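Local coordinates for adenine phosphoribosyltransferase, putative (PDB 5VN4) that catalyses transfer of a phosphoribosyl group from 5-phospho-alpha-D-ribose 1-diphosphate to adenine, giving AMP and diphosphate in purine salvage, at the interface of chains A and B. Residues are numbered along the deposited sequence; one frame, centred on the assembly and turned at random. Chains: chain A/B, Adenine phosphoribosyltransferase, putative.

The interface of chains A and B. Residues chain A 108, 110, 114; chain B 44, 50, 52-53, 89-90.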
loop_
_atom_site.group_PDB
_atom_site.type_symbol
_atom_site.label_atom_id
_atom_site.label_comp_id
_atom_site.label_asym_id
_atom_site.label_seq_id
_atom_site.Cartn_x
_atom_site.Cartn_y
_atom_site.Cartn_z
ATOM N N LEU A 108 -6.156 -0.347 -8.073
ATOM C CA LEU A 108 -6.342 0.373 -6.819
ATOM C C LEU A 108 -7.814 0.671 -6.568
ATOM O O LEU A 108 -8.495 1.239 -7.425
ATOM C CB LEU A 108 -5.571 1.695 -6.840
ATOM C CG LEU A 108 -4.122 1.660 -7.309
ATOM C CD1 LEU A 108 -3.496 3.027 -7.118
ATOM C CD2 LEU A 108 -3.353 0.589 -6.568
ATOM N N ARG A 110 -9.700 3.117 -4.102
ATOM C CA ARG A 110 -9.208 4.240 -3.323
ATOM C C ARG A 110 -10.334 5.052 -2.713
ATOM O O ARG A 110 -11.447 5.121 -3.246
ATOM C CB ARG A 110 -8.295 5.155 -4.145
ATOM C CG ARG A 110 -7.045 4.450 -4.655
ATOM C CD ARG A 110 -5.873 5.408 -4.793
ATOM N NE ARG A 110 -5.432 5.837 -3.474
ATOM C CZ ARG A 110 -4.427 6.668 -3.231
ATOM N NH1 ARG A 110 -3.712 7.189 -4.218
ATOM N NH2 ARG A 110 -4.141 6.978 -1.979
ATOM N N LYS A 114 -8.637 10.680 -4.982
ATOM C CA LYS A 114 -7.344 9.998 -5.053
ATOM C C LYS A 114 -6.967 9.441 -6.425
ATOM O O LYS A 114 -5.773 9.439 -6.745
ATOM C CB LYS A 114 -7.253 8.875 -4.006
ATOM C CG LYS A 114 -7.403 9.334 -2.559
ATOM C CD LYS A 114 -6.103 9.887 -1.989
ATOM C CE LYS A 114 -6.230 10.138 -0.494
ATOM N NZ LYS A 114 -4.903 10.305 0.162
ATOM N N PRO B 44 -7.146 14.501 -8.896
ATOM C CA PRO B 44 -7.549 14.953 -7.561
ATOM C C PRO B 44 -6.723 16.105 -7.021
ATOM O O PRO B 44 -7.027 16.601 -5.930
ATOM C CB PRO B 44 -7.334 13.699 -6.704
ATOM C CG PRO B 44 -6.245 12.959 -7.394
ATOM C CD PRO B 44 -6.452 13.203 -8.863
ATOM N N PHE B 50 -0.462 15.317 -13.338
ATOM C CA PHE B 50 -0.560 14.384 -12.224
ATOM C C PHE B 50 -0.302 12.972 -12.741
ATOM O O PHE B 50 -1.030 12.483 -13.608
ATOM C CB PHE B 50 -1.934 14.469 -11.562
ATOM C CG PHE B 50 -2.113 13.499 -10.426
ATOM C CD1 PHE B 50 -1.635 13.789 -9.157
ATOM C CD2 PHE B 50 -2.752 12.287 -10.627
ATOM C CE1 PHE B 50 -1.796 12.886 -8.117
ATOM C CE2 PHE B 50 -2.915 11.384 -9.591
ATOM C CZ PHE B 50 -2.443 11.688 -8.340
ATOM N N GLU B 52 -0.557 9.320 -12.383
ATOM C CA GLU B 52 -1.377 8.370 -11.643
ATOM C C GLU B 52 -0.626 7.057 -11.448
ATOM O O GLU B 52 -0.243 6.398 -12.419
ATOM C CB GLU B 52 -2.670 8.135 -12.420
ATOM C CG GLU B 52 -3.512 6.939 -11.945
ATOM C CD GLU B 52 -4.003 7.071 -10.512
ATOM O OE1 GLU B 52 -3.836 6.102 -9.743
ATOM O OE2 GLU B 52 -4.545 8.141 -10.158
ATOM N N VAL B 53 -0.443 6.650 -10.190
ATOM C CA VAL B 53 0.316 5.434 -9.921
ATOM C C VAL B 53 -0.431 4.179 -10.362
ATOM O O VAL B 53 0.199 3.144 -10.604
ATOM C CB VAL B 53 0.739 5.359 -8.439
ATOM C CG1 VAL B 53 -0.434 4.927 -7.569
ATOM C CG2 VAL B 53 1.943 4.426 -8.259
ATOM N N SER B 89 0.285 6.597 1.023
ATOM C CA SER B 89 -0.223 5.258 0.726
ATOM C C SER B 89 0.480 4.646 -0.491
ATOM O O SER B 89 0.429 3.440 -0.718
ATOM C CB SER B 89 -1.713 5.356 0.360
ATOM O OG SER B 89 -2.447 6.169 1.265
ATOM N N ARG B 90 1.045 5.502 -1.341
ATOM C CA ARG B 90 1.568 4.990 -2.604
ATOM C C ARG B 90 2.925 4.314 -2.443
ATOM O O ARG B 90 3.244 3.395 -3.205
ATOM C CB ARG B 90 1.564 6.081 -3.676
ATOM C CG ARG B 90 0.162 6.568 -4.018
ATOM C CD ARG B 90 0.200 7.522 -5.186
ATOM N NE ARG B 90 -0.229 8.869 -4.843
ATOM C CZ ARG B 90 0.197 9.957 -5.479
ATOM N NH1 ARG B 90 1.090 9.847 -6.468
ATOM N NH2 ARG B 90 -0.255 11.152 -5.119
HETATM O O HOH W 1 -3.948 7.251 -7.216
#
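A:Lys114 meets B:Pro44 and A:Arg110 meets B:Ser89 and B:Arg90, where the two subunits of this type I phosphoribosyltransferase homodimer close beside the active site of chain B. B:Phe50 and B:Arg90 belong to the adenine pocket, and B:Ser89 and B:Arg90 to the pyrophosphate pocket. A:Lys114 touches with its backbone. Its carbonyl O lies 3.6 Å from CG of B:Pro44, and the ring CB of B:Pro44 faces the backbone N of A:Lys114. The aliphatic CB of A:Lys114 instead lies over one face of the A:Arg110 guanidinium, toward its rim, within chain A. This packing should help to fix the plane of that group.

No direct polar bond crosses this patch; a water makes the link. Water 1 lies in the guanidinium plane of A:Arg110, at its edge, 3.0 Å from NH1, with 155° at the hydrogen. Water 1 also bonds to the A:Lys114 carbonyl O at 2.9 Å and to the carboxylate OE1 of B:Glu52 at 2.8 Å. The B:Glu52 chain bends at chi2, and its other oxygen, OE2, sits at the edge of the B:Phe50 ring. The opposite charges of A:Arg110 and B:Glu52 may attract each other through the water.

The A:Arg110 chain bends at chi3 (69°). Its tip carries NH2 to 3.7 Å from CB of B:Ser89, the residue after a cis peptide bond. NH1 of A:Arg110 points at the side of B:Arg90, 3.9 Å from NE. The two arginine side chains cross at about a right angle, and their guanidinium planes are 64° apart. Nearby, A:Leu108 CD1 packs on B:Val53 CG1 at 3.6 Å.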